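Local coordinates for uncharacterized lipoprotein yjhA (Bacillus subtilis, PDB 3CFU) that is of unknown function but is probably a membrane-tethered lipoprotein whose modelled part is a DUF4352 domain, related to the MPT63 family of beta sandwiches, at residues 11-16 / 61-66; 51-56 / 91-96; 71-76 / 145-150; 108-113 / 120-125. All coordinates share one frame; numbering follows the deposited sequence.

Contact 1: 11-16 / 61-66; sequences GHTNFT and DSISYN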
loop_
_atom_site.group_PDB
_atom_site.type_symbol
_atom_site.label_atom_id
_atom_site.label_comp_id
_atom_site.label_asym_id
_atom_site.label_seq_id
_atom_site.Cartn_x
_atom_site.Cartn_y
_atom_site.Cartn_z
ATOM N N GLY A 11 -4.031 -13.941 1.716
ATOM C CA GLY A 11 -4.304 -14.484 0.401
ATOM C C GLY A 11 -3.136 -15.359 -0.020
ATOM O O GLY A 11 -2.661 -16.194 0.762
ATOM N N HIS A 12 -2.673 -15.156 -1.254
ATOM C CA HIS A 12 -1.548 -15.904 -1.814
ATOM C C HIS A 12 -0.236 -15.149 -1.666
ATOM O O HIS A 12 0.726 -15.406 -2.389
ATOM C CB HIS A 12 -1.804 -16.211 -3.288
ATOM C CG HIS A 12 -2.894 -17.209 -3.503
ATOM N ND1 HIS A 12 -2.717 -18.558 -3.281
ATOM C CD2 HIS A 12 -4.187 -17.053 -3.868
ATOM C CE1 HIS A 12 -3.856 -19.191 -3.497
ATOM N NE2 HIS A 12 -4.765 -18.300 -3.854
ATOM N N THR A 13 -0.202 -14.225 -0.715
ATOM C CA THR A 13 0.991 -13.427 -0.465
ATOM C C THR A 13 1.301 -13.338 1.030
ATOM O O THR A 13 0.442 -13.623 1.855
ATOM C CB THR A 13 0.796 -11.950 -0.926
ATOM O OG1 THR A 13 -0.223 -11.334 -0.124
ATOM C CG2 THR A 13 0.380 -11.875 -2.386
ATOM N N ASN A 14 2.545 -12.983 1.368
ATOM C CA ASN A 14 2.906 -12.712 2.765
ATOM C C ASN A 14 3.075 -11.216 2.581
ATOM O O ASN A 14 3.723 -10.786 1.631
ATOM C CB ASN A 14 4.255 -13.284 3.201
ATOM C CG ASN A 14 4.181 -14.736 3.619
ATOM O OD1 ASN A 14 5.180 -15.448 3.547
ATOM N ND2 ASN A 14 3.012 -15.181 4.069
ATOM N N PHE A 15 2.517 -10.428 3.479
ATOM C CA PHE A 15 2.572 -8.987 3.347
ATOM C C PHE A 15 3.122 -8.279 4.569
ATOM O O PHE A 15 2.866 -8.686 5.704
ATOM C CB PHE A 15 1.160 -8.463 3.080
ATOM C CG PHE A 15 1.069 -6.977 3.026
ATOM C CD1 PHE A 15 1.456 -6.292 1.887
ATOM C CD2 PHE A 15 0.630 -6.257 4.128
ATOM C CE1 PHE A 15 1.408 -4.921 1.838
ATOM C CE2 PHE A 15 0.575 -4.882 4.091
ATOM C CZ PHE A 15 0.971 -4.208 2.940
ATOM N N THR A 16 3.846 -7.194 4.350
ATOM C CA THR A 16 4.388 -6.477 5.482
ATOM C C THR A 16 4.556 -4.986 5.250
ATOM O O THR A 16 4.879 -4.546 4.146
ATOM C CB THR A 16 5.764 -7.088 5.922
ATOM O OG1 THR A 16 6.441 -6.182 6.807
ATOM C CG2 THR A 16 6.635 -7.358 4.736
ATOM N N ASP A 61 0.500 -19.382 -9.058
ATOM C CA ASP A 61 0.225 -18.409 -10.115
ATOM C C ASP A 61 0.988 -17.108 -9.966
ATOM O O ASP A 61 1.274 -16.664 -8.857
ATOM C CB ASP A 61 -1.255 -18.033 -10.156
ATOM C CG ASP A 61 -2.157 -19.221 -10.290
ATOM O OD1 ASP A 61 -1.836 -20.121 -11.089
ATOM O OD2 ASP A 61 -3.194 -19.241 -9.602
ATOM N N SER A 62 1.293 -16.483 -11.098
ATOM C CA SER A 62 1.983 -15.207 -11.076
ATOM C C SER A 62 0.969 -14.192 -10.556
ATOM O O SER A 62 -0.240 -14.393 -10.673
ATOM C CB SER A 62 2.437 -14.813 -12.480
ATOM O OG SER A 62 3.208 -13.624 -12.437
ATOM N N ILE A 63 1.474 -13.111 -9.977
ATOM C CA ILE A 63 0.632 -12.067 -9.433
ATOM C C ILE A 63 0.945 -10.737 -10.113
ATOM O O ILE A 63 2.114 -10.360 -10.250
ATOM C CB ILE A 63 0.854 -11.898 -7.895
ATOM C CG1 ILE A 63 0.203 -13.066 -7.132
ATOM C CG2 ILE A 63 0.294 -10.528 -7.423
ATOM C CD1 ILE A 63 0.434 -13.030 -5.597
ATOM N N SER A 64 -0.108 -10.056 -10.560
ATOM C CA SER A 64 0.008 -8.740 -11.182
ATOM C C SER A 64 -0.457 -7.786 -10.086
ATOM O O SER A 64 -1.656 -7.491 -9.973
ATOM C CB SER A 64 -0.915 -8.622 -12.397
ATOM O OG SER A 64 -0.518 -9.504 -13.429
ATOM N N TYR A 65 0.494 -7.333 -9.274
ATOM C CA TYR A 65 0.212 -6.433 -8.158
ATOM C C TYR A 65 -0.126 -5.045 -8.655
ATOM O O TYR A 65 0.371 -4.618 -9.694
ATOM C CB TYR A 65 1.399 -6.397 -7.181
ATOM C CG TYR A 65 2.664 -5.754 -7.706
ATOM C CD1 TYR A 65 2.881 -4.380 -7.561
ATOM C CD2 TYR A 65 3.656 -6.518 -8.325
ATOM C CE1 TYR A 65 4.069 -3.785 -7.998
ATOM C CE2 TYR A 65 4.843 -5.939 -8.769
ATOM C CZ TYR A 65 5.046 -4.569 -8.611
ATOM O OH TYR A 65 6.221 -3.986 -9.050
ATOM N N ASN A 66 -0.960 -4.336 -7.900
ATOM C CA ASN A 66 -1.406 -3.016 -8.319
ATOM C C ASN A 66 -1.711 -2.088 -7.142
ATOM O O ASN A 66 -2.184 -2.532 -6.100
ATOM C CB ASN A 66 -2.656 -3.222 -9.172
ATOM C CG ASN A 66 -2.955 -2.063 -10.071
ATOM O OD1 ASN A 66 -3.381 -0.999 -9.619
ATOM N ND2 ASN A 66 -2.747 -2.262 -11.370
#
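I63 reaches T13 through a single methyl group, where strand 63-66 passes over the start of strand 13-23. From CB, the I63 side chain divides. CG2 lies anti to the backbone N and takes no part here, while CG1 lies beside that N (chi1 -74°) and leads towards 11-16. The chain runs on extended to CD1, and this end atom makes the contact: I63 CD1 sits 3.4 Å from T13 CG2 and 4.0 Å from the carbonyl O of H12. The two side chains cross obliquely, methyl against methyl. T13 is turned to suit, with OG1 between its backbone N and carbonyl carbon (chi1 65°), which leaves CG2 to face I63 while OG1 hydrogen-bonds to A10 O and to Y124 OH. H12 O has a weak hydrogen bond of its own from N57, and N57 also packs against the side chain of I63. At the exposed margin, H12 NE2 and D61 OD2 stay 6.0 Å apart, too far for a salt bridge, and D61 OD2 is instead hydrogen-bonded to N135. Strand 63-66 pairs with 95-98, so this contact joins that two-stranded sheet to the four-stranded one. Only 87 Å² is buried: the join is a methyl-to-methyl contact with the H12 carbonyl O beside it, dependent on shape and exclusion of water, while T13 OG1 and D61 OD2 bond outside the two segments.

Contact 2: 51-56 / 91-96; sequences IEVTME and RILMGG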
loop_
_atom_site.group_PDB
_atom_site.type_symbol
_atom_site.label_atom_id
_atom_site.label_comp_id
_atom_site.label_asym_id
_atom_site.label_seq_id
_atom_site.Cartn_x
_atom_site.Cartn_y
_atom_site.Cartn_z
ATOM N N ILE A 51 4.894 5.156 3.365
ATOM C CA ILE A 51 4.839 3.782 3.832
ATOM C C ILE A 51 5.519 2.846 2.849
ATOM O O ILE A 51 5.206 2.847 1.657
ATOM C CB ILE A 51 3.374 3.323 4.030
ATOM C CG1 ILE A 51 2.683 4.231 5.054
ATOM C CG2 ILE A 51 3.337 1.884 4.510
ATOM C CD1 ILE A 51 1.180 4.112 5.080
ATOM N N GLU A 52 6.478 2.074 3.353
ATOM C CA GLU A 52 7.182 1.103 2.531
ATOM C C GLU A 52 6.575 -0.240 2.897
ATOM O O GLU A 52 6.451 -0.570 4.081
ATOM C CB GLU A 52 8.686 1.091 2.832
ATOM C CG GLU A 52 9.450 0.117 1.958
ATOM C CD GLU A 52 10.918 0.025 2.315
ATOM O OE1 GLU A 52 11.240 -0.516 3.395
ATOM O OE2 GLU A 52 11.753 0.499 1.513
ATOM N N VAL A 53 6.182 -1.003 1.879
ATOM C CA VAL A 53 5.573 -2.314 2.087
ATOM C C VAL A 53 6.250 -3.369 1.207
ATOM O O VAL A 53 6.952 -3.040 0.248
ATOM C CB VAL A 53 4.035 -2.282 1.768
ATOM C CG1 VAL A 53 3.337 -1.230 2.620
ATOM C CG2 VAL A 53 3.797 -1.981 0.300
ATOM N N THR A 54 6.038 -4.638 1.548
ATOM C CA THR A 54 6.614 -5.743 0.798
ATOM C C THR A 54 5.559 -6.807 0.562
ATOM O O THR A 54 4.791 -7.135 1.463
ATOM C CB THR A 54 7.786 -6.411 1.560
ATOM O OG1 THR A 54 8.903 -5.516 1.601
ATOM C CG2 THR A 54 8.209 -7.717 0.869
HETATM N N MSE A 55 5.531 -7.331 -0.659
HETATM C CA MSE A 55 4.610 -8.388 -1.050
HETATM C C MSE A 55 5.414 -9.604 -1.484
HETATM O O MSE A 55 6.315 -9.501 -2.318
HETATM C CB MSE A 55 3.726 -7.961 -2.230
HETATM C CG MSE A 55 2.608 -7.014 -1.865
HETATM SE SE MSE A 55 1.532 -6.427 -3.373
HETATM C CE MSE A 55 0.724 -8.103 -3.898
ATOM N N GLU A 56 5.087 -10.758 -0.918
ATOM C CA GLU A 56 5.770 -11.981 -1.287
ATOM C C GLU A 56 4.769 -12.983 -1.831
ATOM O O GLU A 56 3.826 -13.386 -1.136
ATOM C CB GLU A 56 6.491 -12.589 -0.083
ATOM C CG GLU A 56 7.044 -13.993 -0.315
ATOM C CD GLU A 56 7.785 -14.523 0.913
ATOM O OE1 GLU A 56 8.039 -13.716 1.836
ATOM O OE2 GLU A 56 8.116 -15.731 0.958
ATOM N N ARG A 91 10.874 3.764 -6.322
ATOM C CA ARG A 91 10.304 3.048 -5.181
ATOM C C ARG A 91 8.776 3.087 -5.160
ATOM O O ARG A 91 8.136 2.253 -4.517
ATOM C CB ARG A 91 10.834 3.637 -3.866
ATOM C CG ARG A 91 12.351 3.580 -3.694
ATOM C CD ARG A 91 12.789 4.377 -2.464
ATOM N NE ARG A 91 12.375 3.741 -1.216
ATOM C CZ ARG A 91 12.014 4.398 -0.115
ATOM N NH1 ARG A 91 12.005 5.725 -0.098
ATOM N NH2 ARG A 91 11.665 3.726 0.974
ATOM N N ILE A 92 8.201 4.062 -5.857
ATOM C CA ILE A 92 6.752 4.222 -5.918
ATOM C C ILE A 92 6.072 2.930 -6.372
ATOM O O ILE A 92 6.318 2.453 -7.481
ATOM C CB ILE A 92 6.361 5.349 -6.900
ATOM C CG1 ILE A 92 7.067 6.656 -6.515
ATOM C CG2 ILE A 92 4.854 5.537 -6.895
ATOM C CD1 ILE A 92 6.729 7.171 -5.121
ATOM N N LEU A 93 5.221 2.370 -5.514
ATOM C CA LEU A 93 4.510 1.133 -5.838
ATOM C C LEU A 93 3.399 1.418 -6.847
ATOM O O LEU A 93 2.447 2.136 -6.546
ATOM C CB LEU A 93 3.912 0.521 -4.565
ATOM C CG LEU A 93 3.267 -0.866 -4.657
ATOM C CD1 LEU A 93 2.950 -1.360 -3.255
ATOM C CD2 LEU A 93 2.002 -0.812 -5.495
HETATM N N MSE A 94 3.504 0.842 -8.037
HETATM C CA MSE A 94 2.495 1.090 -9.053
HETATM C C MSE A 94 1.793 -0.185 -9.507
HETATM O O MSE A 94 0.607 -0.387 -9.230
HETATM C CB MSE A 94 3.153 1.784 -10.242
HETATM C CG MSE A 94 2.375 2.948 -10.784
HETATM SE SE MSE A 94 2.020 4.329 -9.446
HETATM C CE MSE A 94 3.513 5.485 -9.854
ATOM N N GLY A 95 2.535 -1.033 -10.210
ATOM C CA GLY A 95 2.001 -2.287 -10.700
ATOM C C GLY A 95 3.123 -3.076 -11.342
ATOM O O GLY A 95 4.187 -2.525 -11.614
ATOM N N GLY A 96 2.895 -4.364 -11.574
ATOM C CA GLY A 96 3.902 -5.194 -12.201
ATOM C C GLY A 96 3.609 -6.659 -11.946
ATOM O O GLY A 96 2.579 -6.992 -11.357
#
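E52 and V53 of strand 47-57 face R91 and L93 on an irregular run that becomes strand only at 95-96. The backbones keep well apart, with CA atoms 8.5 Å from E52 to R91 and 8.7 Å from V53 to L93, so side chains alone bridge the gap. E52 leaves the strand extended, CG anti to the backbone N (chi1 -178°), and R91 bends at chi3 to bring its guanidinium up to the carboxylate. R91 NH2 donates to E52 OE2 at 3.3 Å in a nearly straight bond (166°), the charged half of the contact. The oxygen lies in the guanidinium plane, at its edge, but the N-H arrives well above the carboxylate plane, and the two flat groups stand almost perpendicular. The apolar half is V53 CG2 against L93 CD1, 3.7 Å apart, the two side chains crossing at about a right angle. L93 also packs on L108 of strand 103-112 and F70 of strand 70-73, and V53 on L122 of strand 121-124. The salt bridge thus runs beside strand 103-112, where E52 touches T105 and R91 touches V107, while the V53-L93 pair points into the core between the sheets.

Contact 3: 71-76 / 145-150; sequences DLRDKN and DYLVKL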
loop_
_atom_site.group_PDB
_atom_site.type_symbol
_atom_site.label_atom_id
_atom_site.label_comp_id
_atom_site.label_asym_id
_atom_site.label_seq_id
_atom_site.Cartn_x
_atom_site.Cartn_y
_atom_site.Cartn_z
ATOM N N ASP A 71 -5.213 1.168 0.566
ATOM C CA ASP A 71 -6.032 2.276 1.017
ATOM C C ASP A 71 -5.688 2.655 2.450
ATOM O O ASP A 71 -5.361 1.794 3.269
ATOM C CB ASP A 71 -7.510 1.898 0.901
ATOM C CG ASP A 71 -8.433 3.048 1.223
ATOM O OD1 ASP A 71 -8.031 4.208 0.996
ATOM O OD2 ASP A 71 -9.568 2.799 1.685
ATOM N N LEU A 72 -5.741 3.952 2.732
ATOM C CA LEU A 72 -5.454 4.479 4.062
ATOM C C LEU A 72 -6.749 5.054 4.625
ATOM O O LEU A 72 -7.423 5.852 3.970
ATOM C CB LEU A 72 -4.395 5.581 3.985
ATOM C CG LEU A 72 -3.641 5.924 5.272
ATOM C CD1 LEU A 72 -2.664 4.795 5.611
ATOM C CD2 LEU A 72 -2.891 7.240 5.083
ATOM N N ARG A 73 -7.100 4.645 5.838
ATOM C CA ARG A 73 -8.322 5.121 6.464
ATOM C C ARG A 73 -8.058 5.938 7.742
ATOM O O ARG A 73 -7.015 5.787 8.385
ATOM C CB ARG A 73 -9.237 3.919 6.757
ATOM C CG ARG A 73 -9.733 3.226 5.486
ATOM C CD ARG A 73 -10.493 1.930 5.752
ATOM N NE ARG A 73 -10.773 1.227 4.501
ATOM C CZ ARG A 73 -11.053 -0.072 4.408
ATOM N NH1 ARG A 73 -11.096 -0.819 5.503
ATOM N NH2 ARG A 73 -11.267 -0.629 3.218
ATOM N N ASP A 74 -9.009 6.809 8.085
ATOM C CA ASP A 74 -8.945 7.671 9.278
ATOM C C ASP A 74 -9.485 6.934 10.493
ATOM O O ASP A 74 -9.796 5.745 10.433
ATOM C CB ASP A 74 -9.847 8.907 9.121
ATOM C CG ASP A 74 -9.333 9.901 8.112
ATOM O OD1 ASP A 74 -8.098 9.976 7.942
ATOM O OD2 ASP A 74 -10.161 10.622 7.511
ATOM N N LYS A 75 -9.607 7.669 11.598
ATOM C CA LYS A 75 -10.188 7.115 12.811
ATOM C C LYS A 75 -11.673 7.017 12.434
ATOM O O LYS A 75 -12.391 6.150 12.931
ATOM C CB LYS A 75 -9.995 8.063 14.001
ATOM C CG LYS A 75 -10.411 7.490 15.362
ATOM C CD LYS A 75 -11.919 7.522 15.578
ATOM C CE LYS A 75 -12.266 7.338 17.054
ATOM N NZ LYS A 75 -13.723 7.510 17.314
ATOM N N ASN A 76 -12.127 7.904 11.542
ATOM C CA ASN A 76 -13.522 7.876 11.094
ATOM C C ASN A 76 -13.664 6.927 9.886
ATOM O O ASN A 76 -14.658 6.968 9.153
ATOM C CB ASN A 76 -14.022 9.280 10.716
ATOM C CG ASN A 76 -13.534 10.356 11.673
ATOM O OD1 ASN A 76 -13.552 10.184 12.891
ATOM N ND2 ASN A 76 -13.103 11.480 11.117
ATOM N N ASP A 145 -10.145 -7.656 3.636
ATOM C CA ASP A 145 -9.317 -6.504 4.021
ATOM C C ASP A 145 -8.408 -6.860 5.209
ATOM O O ASP A 145 -8.836 -7.544 6.136
ATOM C CB ASP A 145 -10.184 -5.310 4.456
ATOM C CG ASP A 145 -10.920 -4.634 3.310
ATOM O OD1 ASP A 145 -10.466 -4.697 2.151
ATOM O OD2 ASP A 145 -11.958 -4.000 3.589
ATOM N N TYR A 146 -7.166 -6.384 5.185
ATOM C CA TYR A 146 -6.210 -6.628 6.268
ATOM C C TYR A 146 -5.749 -5.273 6.743
ATOM O O TYR A 146 -5.195 -4.499 5.966
ATOM C CB TYR A 146 -5.001 -7.437 5.784
ATOM C CG TYR A 146 -5.341 -8.864 5.431
ATOM C CD1 TYR A 146 -5.824 -9.197 4.169
ATOM C CD2 TYR A 146 -5.223 -9.878 6.384
ATOM C CE1 TYR A 146 -6.172 -10.502 3.866
ATOM C CE2 TYR A 146 -5.570 -11.185 6.096
ATOM C CZ TYR A 146 -6.045 -11.494 4.836
ATOM O OH TYR A 146 -6.377 -12.796 4.556
ATOM N N LEU A 147 -5.972 -4.983 8.017
ATOM C CA LEU A 147 -5.598 -3.689 8.552
ATOM C C LEU A 147 -4.289 -3.689 9.317
ATOM O O LEU A 147 -4.015 -4.596 10.093
ATOM C CB LEU A 147 -6.707 -3.156 9.472
ATOM C CG LEU A 147 -8.141 -3.091 8.939
ATOM C CD1 LEU A 147 -8.915 -2.003 9.673
ATOM C CD2 LEU A 147 -8.130 -2.794 7.466
ATOM N N VAL A 148 -3.481 -2.662 9.076
ATOM C CA VAL A 148 -2.217 -2.489 9.776
ATOM C C VAL A 148 -2.274 -1.102 10.394
ATOM O O VAL A 148 -2.276 -0.099 9.679
ATOM C CB VAL A 148 -0.995 -2.541 8.847
ATOM C CG1 VAL A 148 0.254 -2.786 9.682
ATOM C CG2 VAL A 148 -1.164 -3.629 7.799
ATOM N N LYS A 149 -2.343 -1.049 11.721
ATOM C CA LYS A 149 -2.404 0.224 12.432
ATOM C C LYS A 149 -1.012 0.837 12.399
ATOM O O LYS A 149 -0.018 0.144 12.612
ATOM C CB LYS A 149 -2.840 0.001 13.875
ATOM C CG LYS A 149 -3.402 1.234 14.560
ATOM C CD LYS A 149 -4.877 1.421 14.256
ATOM C CE LYS A 149 -5.483 2.474 15.173
ATOM N NZ LYS A 149 -6.927 2.704 14.887
ATOM N N LEU A 150 -0.937 2.136 12.132
ATOM C CA LEU A 150 0.354 2.798 12.048
ATOM C C LEU A 150 0.764 3.552 13.321
ATOM O O LEU A 150 0.609 4.771 13.409
ATOM C CB LEU A 150 0.362 3.756 10.847
ATOM C CG LEU A 150 -0.181 3.216 9.511
ATOM C CD1 LEU A 150 -0.315 4.366 8.511
ATOM C CD2 LEU A 150 0.736 2.133 8.944
#
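R73 and D145 meet across strands 70-73 and 146-149, the outer strands of a three-stranded sheet with 121-124 in the middle, whose backbones come closest at L72 and L147, 9.3 Å between CA atoms. R73 makes the crossing on one face of that sheet. Its chain is extended from CG to NE and lies over V123, putting the guanidinium near D145. R73 NH2 donates to D145 OD2 at 3.5 Å, a weak hydrogen bond within a salt bridge; the oxygen lies at the edge of the guanidinium, in its plane, though carboxylate and guanidinium are turned 70° from each other. L147 CD2 comes within 4.1 Å of R73 NH1. On its own strand R73 is held as well, NE reaching D71 OD2 at 3.4 Å in a second weak bond, also part of a salt bridge. L72 projects from the other face, its CD1 meeting L150 CD1 at 3.8 Å in the core. A leucine in place of R73 would probably leave D71 and D145 without the positive charge they share. S79 and N125 supply further hydrogen bonds, to D71 OD2 and D145 OD1 respectively. D71, R73 and D145 thus form a salt-bridge network in which both bonds are weak, so the charges are likely to balance one another loosely at the partly exposed surface, whereas the leucine pair packs on the sheet's inner side, against I51.

Contact 4: 108-113 / 120-125; sequences LSYVIP and YTLVYN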
loop_
_atom_site.group_PDB
_atom_site.type_symbol
_atom_site.label_atom_id
_atom_site.label_comp_id
_atom_site.label_asym_id
_atom_site.label_seq_id
_atom_site.Cartn_x
_atom_site.Cartn_y
_atom_site.Cartn_z
ATOM N N LEU A 108 3.999 3.713 -0.609
ATOM C CA LEU A 108 2.671 4.312 -0.757
ATOM C C LEU A 108 2.827 5.661 -0.065
ATOM O O LEU A 108 3.591 5.771 0.891
ATOM C CB LEU A 108 1.599 3.494 -0.019
ATOM C CG LEU A 108 0.928 2.268 -0.643
ATOM C CD1 LEU A 108 1.806 1.667 -1.713
ATOM C CD2 LEU A 108 0.634 1.251 0.456
ATOM N N SER A 109 2.113 6.684 -0.525
ATOM C CA SER A 109 2.238 8.000 0.090
ATOM C C SER A 109 0.905 8.723 0.250
ATOM O O SER A 109 0.022 8.627 -0.607
ATOM C CB SER A 109 3.205 8.861 -0.728
ATOM O OG SER A 109 3.841 9.832 0.089
ATOM N N TYR A 110 0.774 9.450 1.356
ATOM C CA TYR A 110 -0.451 10.182 1.668
ATOM C C TYR A 110 -0.150 11.458 2.444
ATOM O O TYR A 110 0.837 11.536 3.174
ATOM C CB TYR A 110 -1.365 9.310 2.524
ATOM C CG TYR A 110 -1.645 7.948 1.951
ATOM C CD1 TYR A 110 -2.752 7.730 1.133
ATOM C CD2 TYR A 110 -0.798 6.873 2.222
ATOM C CE1 TYR A 110 -3.011 6.474 0.597
ATOM C CE2 TYR A 110 -1.047 5.609 1.688
ATOM C CZ TYR A 110 -2.154 5.419 0.876
ATOM O OH TYR A 110 -2.390 4.186 0.321
ATOM N N VAL A 111 -1.019 12.450 2.294
ATOM C CA VAL A 111 -0.866 13.717 2.990
ATOM C C VAL A 111 -1.881 13.781 4.122
ATOM O O VAL A 111 -3.082 13.609 3.911
ATOM C CB VAL A 111 -1.071 14.893 2.034
ATOM C CG1 VAL A 111 0.094 14.959 1.056
ATOM C CG2 VAL A 111 -2.382 14.731 1.277
ATOM N N ILE A 112 -1.385 14.019 5.332
ATOM C CA ILE A 112 -2.244 14.081 6.503
ATOM C C ILE A 112 -1.799 15.177 7.476
ATOM O O ILE A 112 -0.729 15.767 7.319
ATOM C CB ILE A 112 -2.252 12.721 7.265
ATOM C CG1 ILE A 112 -0.891 12.474 7.926
ATOM C CG2 ILE A 112 -2.596 11.590 6.306
ATOM C CD1 ILE A 112 -0.945 11.499 9.099
ATOM N N PRO A 113 -2.628 15.463 8.495
ATOM C CA PRO A 113 -2.353 16.480 9.518
ATOM C C PRO A 113 -1.047 16.200 10.269
ATOM O O PRO A 113 -0.730 15.048 10.561
ATOM C CB PRO A 113 -3.559 16.374 10.444
ATOM C CG PRO A 113 -4.649 15.884 9.553
ATOM C CD PRO A 113 -3.966 14.873 8.684
ATOM N N TYR A 120 -4.068 6.446 11.842
ATOM C CA TYR A 120 -4.206 5.820 10.532
ATOM C C TYR A 120 -3.924 4.325 10.403
ATOM O O TYR A 120 -2.984 3.781 10.988
ATOM C CB TYR A 120 -3.343 6.596 9.535
ATOM C CG TYR A 120 -3.849 7.997 9.291
ATOM C CD1 TYR A 120 -4.632 8.290 8.174
ATOM C CD2 TYR A 120 -3.573 9.029 10.192
ATOM C CE1 TYR A 120 -5.130 9.575 7.957
ATOM C CE2 TYR A 120 -4.070 10.319 9.985
ATOM C CZ TYR A 120 -4.843 10.582 8.865
ATOM O OH TYR A 120 -5.314 11.856 8.642
ATOM N N THR A 121 -4.754 3.675 9.599
ATOM C CA THR A 121 -4.639 2.255 9.356
ATOM C C THR A 121 -4.451 2.005 7.867
ATOM O O THR A 121 -5.183 2.543 7.039
ATOM C CB THR A 121 -5.913 1.527 9.813
ATOM O OG1 THR A 121 -6.251 1.956 11.137
ATOM C CG2 THR A 121 -5.701 0.015 9.809
ATOM N N LEU A 122 -3.449 1.206 7.522
ATOM C CA LEU A 122 -3.239 0.884 6.123
ATOM C C LEU A 122 -4.092 -0.357 5.905
ATOM O O LEU A 122 -4.177 -1.227 6.782
ATOM C CB LEU A 122 -1.771 0.580 5.817
ATOM C CG LEU A 122 -1.559 0.278 4.324
ATOM C CD1 LEU A 122 -1.769 1.549 3.518
ATOM C CD2 LEU A 122 -0.175 -0.289 4.082
ATOM N N VAL A 123 -4.750 -0.410 4.751
ATOM C CA VAL A 123 -5.609 -1.528 4.402
ATOM C C VAL A 123 -5.008 -2.234 3.200
ATOM O O VAL A 123 -4.538 -1.591 2.252
ATOM C CB VAL A 123 -7.029 -1.060 4.017
ATOM C CG1 VAL A 123 -7.853 -2.257 3.557
ATOM C CG2 VAL A 123 -7.704 -0.340 5.210
ATOM N N TYR A 124 -5.027 -3.559 3.237
ATOM C CA TYR A 124 -4.483 -4.336 2.147
ATOM C C TYR A 124 -5.456 -5.443 1.795
ATOM O O TYR A 124 -5.810 -6.244 2.658
ATOM C CB TYR A 124 -3.129 -4.941 2.556
ATOM C CG TYR A 124 -2.583 -5.953 1.578
ATOM C CD1 TYR A 124 -2.348 -5.604 0.254
ATOM C CD2 TYR A 124 -2.316 -7.263 1.970
ATOM C CE1 TYR A 124 -1.863 -6.532 -0.664
ATOM C CE2 TYR A 124 -1.821 -8.200 1.060
ATOM C CZ TYR A 124 -1.600 -7.821 -0.260
ATOM O OH TYR A 124 -1.115 -8.713 -1.185
ATOM N N ASN A 125 -5.912 -5.468 0.543
ATOM C CA ASN A 125 -6.811 -6.519 0.079
ATOM C C ASN A 125 -6.058 -7.242 -1.043
ATOM O O ASN A 125 -5.887 -6.705 -2.146
ATOM C CB ASN A 125 -8.135 -5.943 -0.448
ATOM C CG ASN A 125 -9.174 -7.031 -0.721
ATOM O OD1 ASN A 125 -8.912 -7.997 -1.453
ATOM N ND2 ASN A 125 -10.355 -6.885 -0.126
#
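Y120 and I112 reach towards each other from opposite directions, and their apolar contact is the most extensive here. I112 CD1 lies 3.5 Å from Y120 CE2, and I112 CG2 lies 3.6 Å from Y120 CZ, so both branches of the isoleucine meet the outer half of the ring. CG1 of I112 takes the position between backbone N and carbonyl carbon (chi1 69°), which swings CD1 towards the ring. A second apolar cluster forms further along: L122 holds CG anti to its backbone N (chi1 -178°) and sends its methyls towards strand 103-112, where L122 CD1 meets L108 CD2 at 3.9 Å, the side chains crossing at about a right angle. Two hydroxyl oxygens make van der Waals contacts with carbon: P113 CD lies 3.3 Å from Y120 OH, and Y110 OH lies 4.2 Å from L122 CD1. An alanine at Y120 would take away the ring and is likely to leave the I112 methyls and the P113 CD without their packing partner, opening a gap between the sheets. Strand 103-112 is an edge strand of the four-stranded sheet and 121-124 is the middle strand of the three-stranded one, so these side chains pack between the two sheets, consistent with the core of a beta sandwich, with L72 of strand 70-73 packing on both Y110 and Y120.

How the contacts relate
Contacts 3 and 4 are close neighbours, their centres about 7 Å apart, since strand 121-124 of contact 4 is hydrogen-bonded between the two strands of contact 3. Contacts 1 and 2, about 11 Å apart, share strand pairing 13-23 with 47-57 and 63-66 with 95-98, and their segments alternate along the chain. Contact 2 lies about 13 Å from contact 4, joined by the pairing of 47-57 with 103-112; contacts 1 and 3 are about 19 Å apart. Contact 4 falls wholly between the two segments of contact 3 in sequence. Together they span the three sheets of one compact domain, consistent with an immunoglobulin-like sandwich of the MPT63 clan.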